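Local structure of sulfur oxidation protein soxB (Thermus thermophilus, 2WDD) at residues 277-282 with 298-303; 357-362 with 416-421; 434-439 with 517-522. The protein acts as a dimanganese thiosulfohydrolase in the Sox sulfur oxidation pathway, probably cleaving the sulfur-sulfur bond of a cysteine S-thiosulfonate on its carrier protein. One frame throughout, in Å; residues are numbered along the deposited sequence. Where two conformers were deposited one is given.

The three contacts follow one another along the chain, each closing before the next opens. Interaction 1 pairs strands 281-284 and 300-304 in one of the two sheets that carry manganese ligands. Interactions 2 and 3 lie on the opposite side of the chain's centre, their centres about 42 and 48 Å from that of interaction 1. Interaction 2 joins helix 357-361 to the start of helix 418-425, and strand 431-438 of interaction 3 is the next regular element in the chain; the centres of interactions 2 and 3 are about 31 Å apart, their nearest atoms about 14 Å. None of the three includes a manganese ligand; they sample that sheet, a helix junction and the C-terminal 5'-nucleotidase-type sheet.

Interaction 1 (277-282 with 298-303); sequences RGIDLI and GKTWIV
Leu281 and Ile282 lie beside Trp301 and Ile302 as a parallel strand pair in a sheet consistent with a metallophosphoesterase-type fold; just beyond strand 281-284 come the manganese ligands His286 and His288. Trp301 N bonds almost straight to Asp280 O, with 175° at the hydrogen. Ile282 N donates to Trp301 O at 2.8 Å, and Val303 N to Ile282 O. The packing is tight on both faces. On one, Leu281 holds CG anti to its backbone N (chi1 171°), and from there CD1 reaches Trp301 CB at 3.8 Å, the two side chains crossing at about a right angle; CD1 also meets Val303 CG2, and strand 323-333 packs over this face. On the other, Ile282 CG1 lies 3.8 Å from Thr300 CG2, beneath helix 266-273, whose Ala273 touches Thr300 and whose Met266 and Ala270 touch Ile302. Thr300 also uses its hydroxyl: OG1 donates to Ile279 O at 2.7 Å, tilted 27° from the carbonyl plane. An alanine here would probably leave Ile279 O without that donor and open a gap beside Ile282 CG1 where the methyl had been. Toward the start of the strands the contact turns wet. Lys299 gives little but its carbonyl, and Asp280 sets off away from the other strand, its OD2 in a salt bridge with Arg251. One water sits between Asp280 OD1 and Lys299 O; a second lies 2.8 Å from Asp280 O, close to Lys299 O as well.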
loop_
_atom_site.group_PDB
_atom_site.type_symbol
_atom_site.label_atom_id
_atom_site.label_comp_id
_atom_site.label_asym_id
_atom_site.label_seq_id
_atom_site.Cartn_x
_atom_site.Cartn_y
_atom_site.Cartn_z
ATOM N N ARG A 277 7.750 -19.537 -16.333
ATOM C CA ARG A 277 7.429 -20.939 -16.072
ATOM C C ARG A 277 7.886 -21.301 -14.671
ATOM O O ARG A 277 8.992 -20.945 -14.270
ATOM C CB ARG A 277 8.233 -21.867 -17.003
ATOM C CG ARG A 277 8.019 -21.727 -18.489
ATOM C CD ARG A 277 9.012 -22.634 -19.227
ATOM N NE ARG A 277 10.371 -22.091 -19.223
ATOM C CZ ARG A 277 11.330 -22.454 -18.374
ATOM N NH1 ARG A 277 12.529 -21.898 -18.454
ATOM N NH2 ARG A 277 11.097 -23.367 -17.441
ATOM N N GLY A 278 7.095 -22.088 -13.951
ATOM C CA GLY A 278 7.538 -22.613 -12.676
ATOM C C GLY A 278 7.236 -21.876 -11.388
ATOM O O GLY A 278 7.723 -22.281 -10.329
ATOM N N ILE A 279 6.455 -20.801 -11.457
ATOM C CA ILE A 279 6.078 -20.107 -10.229
ATOM C C ILE A 279 4.745 -20.717 -9.807
ATOM O O ILE A 279 3.767 -20.634 -10.545
ATOM C CB ILE A 279 5.940 -18.588 -10.410
ATOM C CG1 ILE A 279 7.279 -17.982 -10.852
ATOM C CG2 ILE A 279 5.478 -17.974 -9.108
ATOM C CD1 ILE A 279 7.237 -16.475 -11.031
ATOM N N ASP A 280 4.716 -21.343 -8.640
ATOM C CA ASP A 280 3.511 -22.011 -8.169
ATOM C C ASP A 280 2.566 -21.106 -7.399
ATOM O O ASP A 280 1.351 -21.266 -7.461
ATOM C CB ASP A 280 3.878 -23.233 -7.335
ATOM C CG ASP A 280 4.761 -24.200 -8.100
ATOM O OD1 ASP A 280 4.387 -24.559 -9.243
ATOM O OD2 ASP A 280 5.874 -24.502 -7.613
ATOM N N LEU A 281 3.133 -20.154 -6.670
ATOM C CA LEU A 281 2.338 -19.252 -5.866
ATOM C C LEU A 281 3.042 -17.906 -5.848
ATOM O O LEU A 281 4.271 -17.854 -5.782
ATOM C CB LEU A 281 2.271 -19.779 -4.433
ATOM C CG LEU A 281 1.661 -18.876 -3.353
ATOM C CD1 LEU A 281 0.178 -18.658 -3.638
ATOM C CD2 LEU A 281 1.863 -19.473 -1.949
ATOM N N ILE A 282 2.262 -16.831 -5.895
ATOM C CA ILE A 282 2.800 -15.470 -5.785
ATOM C C ILE A 282 2.075 -14.826 -4.612
ATOM O O ILE A 282 0.839 -14.859 -4.565
ATOM C CB ILE A 282 2.589 -14.601 -7.057
ATOM C CG1 ILE A 282 3.346 -15.189 -8.250
ATOM C CG2 ILE A 282 3.107 -13.165 -6.805
ATOM C CD1 ILE A 282 3.005 -14.552 -9.585
ATOM N N GLY A 298 -2.875 -18.595 -15.179
ATOM C CA GLY A 298 -1.988 -19.566 -15.799
ATOM C C GLY A 298 -1.935 -20.781 -14.888
ATOM O O GLY A 298 -2.970 -21.302 -14.479
ATOM N N LYS A 299 -0.728 -21.198 -14.519
ATOM C CA LYS A 299 -0.543 -22.326 -13.616
ATOM C C LYS A 299 -0.083 -21.826 -12.243
ATOM O O LYS A 299 0.603 -22.533 -11.505
ATOM C CB LYS A 299 0.513 -23.271 -14.195
ATOM C CG LYS A 299 0.109 -23.900 -15.523
ATOM C CD LYS A 299 -1.184 -24.682 -15.378
ATOM C CE LYS A 299 -1.770 -25.046 -16.732
ATOM N NZ LYS A 299 -2.875 -26.040 -16.604
ATOM N N THR A 300 -0.479 -20.602 -11.899
ATOM C CA THR A 300 -0.051 -19.990 -10.645
ATOM C C THR A 300 -1.233 -19.540 -9.797
ATOM O O THR A 300 -2.218 -19.041 -10.329
ATOM C CB THR A 300 0.813 -18.748 -10.966
ATOM O OG1 THR A 300 1.915 -19.131 -11.796
ATOM C CG2 THR A 300 1.301 -18.041 -9.698
ATOM N N TRP A 301 -1.092 -19.647 -8.479
ATOM C CA TRP A 301 -2.073 -19.085 -7.548
ATOM C C TRP A 301 -1.492 -17.752 -7.067
ATOM O O TRP A 301 -0.297 -17.667 -6.794
ATOM C CB TRP A 301 -2.241 -19.980 -6.320
ATOM C CG TRP A 301 -2.967 -21.253 -6.619
ATOM C CD1 TRP A 301 -2.435 -22.510 -6.650
ATOM C CD2 TRP A 301 -4.352 -21.391 -6.953
ATOM N NE1 TRP A 301 -3.411 -23.423 -6.982
ATOM C CE2 TRP A 301 -4.597 -22.764 -7.158
ATOM C CE3 TRP A 301 -5.409 -20.490 -7.088
ATOM C CZ2 TRP A 301 -5.855 -23.255 -7.518
ATOM C CZ3 TRP A 301 -6.664 -20.982 -7.431
ATOM C CH2 TRP A 301 -6.871 -22.350 -7.644
ATOM N N ILE A 302 -2.346 -16.749 -6.885
ATOM C CA ILE A 302 -1.910 -15.434 -6.403
ATOM C C ILE A 302 -2.708 -15.051 -5.160
ATOM O O ILE A 302 -3.946 -15.152 -5.148
ATOM C CB ILE A 302 -2.084 -14.377 -7.504
ATOM C CG1 ILE A 302 -1.216 -14.738 -8.717
ATOM C CG2 ILE A 302 -1.700 -12.983 -6.983
ATOM C CD1 ILE A 302 -1.382 -13.792 -9.898
ATOM N N VAL A 303 -2.001 -14.662 -4.100
ATOM C CA VAL A 303 -2.630 -14.227 -2.854
ATOM C C VAL A 303 -2.060 -12.851 -2.512
ATOM O O VAL A 303 -0.845 -12.691 -2.423
ATOM C CB VAL A 303 -2.352 -15.224 -1.722
ATOM C CG1 VAL A 303 -2.832 -14.687 -0.382
ATOM C CG2 VAL A 303 -2.997 -16.575 -2.055
HETATM O O HOH W 1 0.400 -23.583 -8.760
HETATM O O HOH W 2 3.269 -23.640 -11.818
#

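Interaction 2 (357-362 with 416-421); sequences QDHLFT and ITWDHL
His359 carries its CG anti to the backbone N (chi1 170°), while Trp418 has an unusual chi1 of -97°, away from the staggered positions; together these put the two CG atoms where the rings can meet, at the end of helix 357-361 and the start of helix 418-425, which opens with a Thr417/His420 capping box in the C-terminal 5'-nucleotidase-type region. The imidazole lies obliquely over one face of the indole, planes 31° apart, with His359 CE1 leading, 3.3 Å from Trp418 CD2. Leu421 CD1 lies over the opposite indole face, and His359 NE2 is hydrogen-bonded to Tyr422 OH, which would help set the rotation of the imidazole. Tyr422 also lines the pocket of a bound tertiary-butyl alcohol, about 6 Å from the His359 side chain. Main-chain groups join the helices as well: Asp419 N donates to a lone pair of Leu360 O at 3.0 Å. A water accepts from Trp418 N (2.8 Å) and donates to His359 O (2.7 Å) and to Thr362 O. Farther along, Phe361 CE1 lies 3.9 Å from Asp419 CB, the two side chains side by side and pointing the same way. In the capping box, His420 N bonds weakly to Thr417 OG1 at 3.3 Å, and Thr417 N donates to His420 ND1 at 2.9 Å.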
loop_
_atom_site.group_PDB
_atom_site.type_symbol
_atom_site.label_atom_id
_atom_site.label_comp_id
_atom_site.label_asym_id
_atom_site.label_seq_id
_atom_site.Cartn_x
_atom_site.Cartn_y
_atom_site.Cartn_z
ATOM N N GLN A 357 4.949 10.471 23.211
ATOM C CA GLN A 357 3.505 10.265 23.303
ATOM C C GLN A 357 2.668 11.537 23.259
ATOM O O GLN A 357 1.586 11.550 22.676
ATOM C CB GLN A 357 3.134 9.401 24.509
ATOM C CG GLN A 357 3.676 9.898 25.837
ATOM C CD GLN A 357 3.416 8.916 26.963
ATOM O OE1 GLN A 357 2.289 8.464 27.160
ATOM N NE2 GLN A 357 4.467 8.561 27.692
ATOM N N ASP A 358 3.158 12.607 23.876
ATOM C CA ASP A 358 2.446 13.881 23.883
ATOM C C ASP A 358 2.316 14.408 22.459
ATOM O O ASP A 358 1.245 14.846 22.029
ATOM C CB ASP A 358 3.215 14.903 24.724
ATOM C CG ASP A 358 4.573 15.241 24.130
ATOM O OD1 ASP A 358 5.261 14.319 23.638
ATOM O OD2 ASP A 358 4.944 16.435 24.138
ATOM N N HIS A 359 3.432 14.371 21.739
ATOM C CA HIS A 359 3.479 14.845 20.366
ATOM C C HIS A 359 2.591 13.989 19.475
ATOM O O HIS A 359 1.750 14.500 18.742
ATOM C CB HIS A 359 4.914 14.797 19.836
ATOM C CG HIS A 359 5.025 15.039 18.364
ATOM N ND1 HIS A 359 4.743 16.260 17.789
ATOM C CD2 HIS A 359 5.397 14.222 17.350
ATOM C CE1 HIS A 359 4.930 16.181 16.483
ATOM N NE2 HIS A 359 5.326 14.955 16.191
ATOM N N LEU A 360 2.796 12.681 19.544
ATOM C CA LEU A 360 2.067 11.748 18.694
ATOM C C LEU A 360 0.562 11.635 18.889
ATOM O O LEU A 360 -0.167 11.455 17.913
ATOM C CB LEU A 360 2.683 10.352 18.794
ATOM C CG LEU A 360 4.057 10.136 18.156
ATOM C CD1 LEU A 360 4.556 8.734 18.444
ATOM C CD2 LEU A 360 4.009 10.389 16.653
ATOM N N PHE A 361 0.101 11.665 20.139
ATOM C CA PHE A 361 -1.303 11.390 20.432
ATOM C C PHE A 361 -2.258 12.468 20.935
ATOM O O PHE A 361 -3.458 12.216 21.059
ATOM C CB PHE A 361 -1.422 10.115 21.265
ATOM C CG PHE A 361 -0.563 8.991 20.754
ATOM C CD1 PHE A 361 -0.893 8.330 19.578
ATOM C CD2 PHE A 361 0.615 8.653 21.402
ATOM C CE1 PHE A 361 -0.086 7.319 19.085
ATOM C CE2 PHE A 361 1.426 7.645 20.909
ATOM C CZ PHE A 361 1.077 6.980 19.749
ATOM N N THR A 362 -1.762 13.671 21.192
ATOM C CA THR A 362 -2.663 14.735 21.618
ATOM C C THR A 362 -3.538 15.118 20.428
ATOM O O THR A 362 -3.061 15.197 19.296
ATOM C CB THR A 362 -1.901 15.948 22.175
ATOM O OG1 THR A 362 -1.027 15.519 23.224
ATOM C CG2 THR A 362 -2.882 16.982 22.728
ATOM N N ILE A 416 -7.940 13.781 15.204
ATOM C CA ILE A 416 -6.791 13.626 14.313
ATOM C C ILE A 416 -5.552 13.950 15.144
ATOM O O ILE A 416 -5.497 14.993 15.802
ATOM C CB ILE A 416 -6.866 14.577 13.109
ATOM C CG1 ILE A 416 -8.163 14.376 12.326
ATOM C CG2 ILE A 416 -5.636 14.404 12.206
ATOM C CD1 ILE A 416 -8.462 15.492 11.338
ATOM N N THR A 417 -4.557 13.073 15.087
ATOM C CA THR A 417 -3.328 13.243 15.859
ATOM C C THR A 417 -2.119 13.331 14.946
ATOM O O THR A 417 -2.215 13.089 13.736
ATOM C CB THR A 417 -3.136 12.064 16.821
ATOM O OG1 THR A 417 -2.836 10.888 16.053
ATOM C CG2 THR A 417 -4.398 11.825 17.648
ATOM N N TRP A 418 -0.973 13.672 15.526
ATOM C CA TRP A 418 0.252 13.724 14.745
ATOM C C TRP A 418 0.537 12.341 14.165
ATOM O O TRP A 418 1.009 12.222 13.034
ATOM C CB TRP A 418 1.429 14.186 15.603
ATOM C CG TRP A 418 1.707 15.644 15.472
ATOM C CD1 TRP A 418 1.409 16.625 16.376
ATOM C CD2 TRP A 418 2.352 16.287 14.374
ATOM N NE1 TRP A 418 1.822 17.844 15.898
ATOM C CE2 TRP A 418 2.414 17.666 14.673
ATOM C CE3 TRP A 418 2.875 15.835 13.159
ATOM C CZ2 TRP A 418 2.988 18.592 13.804
ATOM C CZ3 TRP A 418 3.461 16.747 12.308
ATOM C CH2 TRP A 418 3.513 18.115 12.633
ATOM N N ASP A 419 0.251 11.296 14.932
ATOM C CA ASP A 419 0.490 9.938 14.436
ATOM C C ASP A 419 -0.299 9.704 13.148
ATOM O O ASP A 419 0.215 9.099 12.210
ATOM C CB ASP A 419 0.201 8.872 15.494
ATOM C CG ASP A 419 0.961 7.568 15.233
ATOM O OD1 ASP A 419 2.177 7.630 14.956
ATOM O OD2 ASP A 419 0.325 6.491 15.215
ATOM N N HIS A 420 -1.516 10.243 13.076
ATOM C CA HIS A 420 -2.306 10.133 11.850
ATOM C C HIS A 420 -1.654 10.947 10.734
ATOM O O HIS A 420 -1.596 10.509 9.587
ATOM C CB HIS A 420 -3.737 10.643 12.047
ATOM C CG HIS A 420 -4.552 9.838 13.011
ATOM N ND1 HIS A 420 -5.285 10.428 14.018
ATOM C CD2 HIS A 420 -4.817 8.510 13.080
ATOM C CE1 HIS A 420 -5.952 9.499 14.679
ATOM N NE2 HIS A 420 -5.676 8.324 14.139
ATOM N N LEU A 421 -1.208 12.163 11.048
ATOM C CA LEU A 421 -0.591 12.984 10.012
ATOM C C LEU A 421 0.599 12.237 9.404
ATOM O O LEU A 421 0.809 12.283 8.193
ATOM C CB LEU A 421 -0.134 14.335 10.564
ATOM C CG LEU A 421 -1.218 15.285 11.073
ATOM C CD1 LEU A 421 -0.596 16.664 11.365
ATOM C CD2 LEU A 421 -2.355 15.386 10.073
HETATM O O HOH W 3 -0.879 14.842 18.061
#

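Interaction 3 (434-439 with 517-522); sequences LFYLRG and AKPGYE
Leu434 meets Tyr521 and Lys518 at once, and this trio carries most of the contact. Leu434 CB sits over one face of the Tyr521 ring, 4.1 Å from its centroid and 23° off the ring normal, a CH-pi contact displaced toward the rim. The two side chains cross at about a right angle, and the branches of the leucine spread over the same ring: CD2 comes 3.9 Å from Tyr521 CD1, while CD1 approaches Tyr521 CZ. Lys518 runs beside Leu434, pointing the same way, with its CD 3.9 Å from Leu434 CD2; here the aliphatic part of the lysine does the packing, before the chain bends at chi4 (-53°). Its backbone gives the one direct hydrogen bond between the segments, Lys518 N to Leu434 O at 3.0 Å; the bond is nearly straight at the hydrogen, although the donor stands above the carbonyl plane. Next to it, Phe435 and Ala517 form an antiparallel non-hydrogen-bonded pair. At the periphery, Pro519 CD comes to the edge of the Tyr436 ring, 4.3 Å from CE2.

A type II turn from Lys518 to Tyr521, with Gly520 at positive phi (78°), folds the loop back, closed by a weak Tyr521 N to Lys518 O bond, and the tyrosine ring lies against Leu434 of the strand. Tyr521 OH is hydrogen-bonded to Leu432 O, and Tyr436 has a cation-pi partner in Arg501. This is structural packing away from the metal site, in the mixed sheet of the C-terminal 5'-nucleotidase-type region. There strand 431-438 is flanked by strand 501-507 and pairs antiparallel with 516-517 and 524-525; the loop between those two short strands packs Lys518 and Tyr521 against Leu434, and helix 439-453 starts directly after strand 431-438.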
loop_
_atom_site.group_PDB
_atom_site.type_symbol
_atom_site.label_atom_id
_atom_site.label_comp_id
_atom_site.label_asym_id
_atom_site.label_seq_id
_atom_site.Cartn_x
_atom_site.Cartn_y
_atom_site.Cartn_z
ATOM N N LEU A 434 5.264 25.115 -3.947
ATOM C CA LEU A 434 4.323 26.048 -4.581
ATOM C C LEU A 434 4.985 26.511 -5.877
ATOM O O LEU A 434 6.139 26.944 -5.872
ATOM C CB LEU A 434 4.048 27.261 -3.670
ATOM C CG LEU A 434 2.790 27.190 -2.793
ATOM C CD1 LEU A 434 2.708 25.904 -1.999
ATOM C CD2 LEU A 434 2.661 28.395 -1.861
ATOM N N PHE A 435 4.277 26.377 -6.989
ATOM C CA PHE A 435 4.865 26.698 -8.282
ATOM C C PHE A 435 3.779 26.928 -9.313
ATOM O O PHE A 435 2.674 26.395 -9.192
ATOM C CB PHE A 435 5.768 25.540 -8.732
ATOM C CG PHE A 435 5.083 24.199 -8.691
ATOM C CD1 PHE A 435 4.389 23.717 -9.792
ATOM C CD2 PHE A 435 5.034 23.481 -7.509
ATOM C CE1 PHE A 435 3.701 22.497 -9.725
ATOM C CE2 PHE A 435 4.348 22.276 -7.428
ATOM C CZ PHE A 435 3.683 21.784 -8.536
ATOM N N TYR A 436 4.109 27.682 -10.359
ATOM C CA TYR A 436 3.150 27.947 -11.417
ATOM C C TYR A 436 3.183 26.874 -12.489
ATOM O O TYR A 436 4.254 26.392 -12.880
ATOM C CB TYR A 436 3.382 29.323 -12.071
ATOM C CG TYR A 436 3.155 30.476 -11.125
ATOM C CD1 TYR A 436 1.874 30.955 -10.890
ATOM C CD2 TYR A 436 4.204 30.994 -10.377
ATOM C CE1 TYR A 436 1.650 31.988 -9.989
ATOM C CE2 TYR A 436 3.994 32.036 -9.477
ATOM C CZ TYR A 436 2.715 32.514 -9.282
ATOM O OH TYR A 436 2.503 33.534 -8.381
ATOM N N LEU A 437 2.004 26.548 -12.992
ATOM C CA LEU A 437 1.857 25.621 -14.105
ATOM C C LEU A 437 0.963 26.306 -15.121
ATOM O O LEU A 437 -0.017 26.937 -14.751
ATOM C CB LEU A 437 1.130 24.347 -13.660
ATOM C CG LEU A 437 1.896 23.316 -12.838
ATOM C CD1 LEU A 437 0.975 22.140 -12.494
ATOM C CD2 LEU A 437 3.148 22.819 -13.558
ATOM N N ARG A 438 1.260 26.140 -16.404
ATOM C CA ARG A 438 0.363 26.656 -17.422
ATOM C C ARG A 438 -0.830 25.706 -17.460
ATOM O O ARG A 438 -0.691 24.516 -17.132
ATOM C CB ARG A 438 1.059 26.658 -18.784
ATOM C CG ARG A 438 2.206 27.652 -18.849
ATOM C CD ARG A 438 3.010 27.471 -20.123
ATOM N NE ARG A 438 3.937 26.352 -20.029
ATOM C CZ ARG A 438 3.758 25.180 -20.629
ATOM N NH1 ARG A 438 2.676 24.967 -21.366
ATOM N NH2 ARG A 438 4.658 24.221 -20.480
ATOM N N GLY A 439 -1.995 26.211 -17.859
ATOM C CA GLY A 439 -3.188 25.389 -17.952
ATOM C C GLY A 439 -2.935 24.110 -18.730
ATOM O O GLY A 439 -3.381 23.021 -18.345
ATOM N N ALA A 517 8.887 27.850 -9.712
ATOM C CA ALA A 517 8.765 28.065 -8.275
ATOM C C ALA A 517 8.251 29.449 -7.891
ATOM O O ALA A 517 8.678 30.463 -8.447
ATOM C CB ALA A 517 10.072 27.750 -7.571
ATOM N N LYS A 518 7.311 29.482 -6.953
ATOM C CA LYS A 518 6.756 30.740 -6.475
ATOM C C LYS A 518 7.848 31.512 -5.761
ATOM O O LYS A 518 8.538 30.983 -4.884
ATOM C CB LYS A 518 5.593 30.492 -5.516
ATOM C CG LYS A 518 4.856 31.756 -5.085
ATOM C CD LYS A 518 3.861 31.453 -3.972
ATOM C CE LYS A 518 2.882 32.599 -3.761
ATOM N NZ LYS A 518 3.582 33.903 -3.553
ATOM N N PRO A 519 8.021 32.785 -6.138
ATOM C CA PRO A 519 9.036 33.620 -5.502
ATOM C C PRO A 519 8.753 33.772 -4.013
ATOM O O PRO A 519 7.600 33.929 -3.596
ATOM C CB PRO A 519 8.857 34.969 -6.207
ATOM C CG PRO A 519 8.352 34.623 -7.548
ATOM C CD PRO A 519 7.467 33.408 -7.352
ATOM N N GLY A 520 9.810 33.740 -3.215
ATOM C CA GLY A 520 9.710 33.941 -1.784
ATOM C C GLY A 520 9.225 32.771 -0.955
ATOM O O GLY A 520 9.275 32.818 0.270
ATOM N N TYR A 521 8.736 31.723 -1.606
ATOM C CA TYR A 521 8.239 30.569 -0.859
ATOM C C TYR A 521 9.341 29.560 -0.539
ATOM O O TYR A 521 10.118 29.172 -1.412
ATOM C CB TYR A 521 7.105 29.871 -1.614
ATOM C CG TYR A 521 6.680 28.578 -0.958
ATOM C CD1 TYR A 521 5.929 28.586 0.214
ATOM C CD2 TYR A 521 7.086 27.349 -1.471
ATOM C CE1 TYR A 521 5.579 27.403 0.849
ATOM C CE2 TYR A 521 6.755 26.167 -0.835
ATOM C CZ TYR A 521 5.991 26.197 0.312
ATOM O OH TYR A 521 5.656 25.021 0.942
ATOM N N GLU A 522 9.393 29.133 0.716
ATOM C CA GLU A 522 10.376 28.155 1.151
ATOM C C GLU A 522 9.667 26.833 1.433
ATOM O O GLU A 522 8.847 26.740 2.344
ATOM C CB GLU A 522 11.120 28.666 2.387
ATOM C CG GLU A 522 11.827 29.999 2.135
ATOM C CD GLU A 522 12.331 30.667 3.402
ATOM O OE1 GLU A 522 12.737 29.949 4.338
ATOM O OE2 GLU A 522 12.360 31.918 3.444
#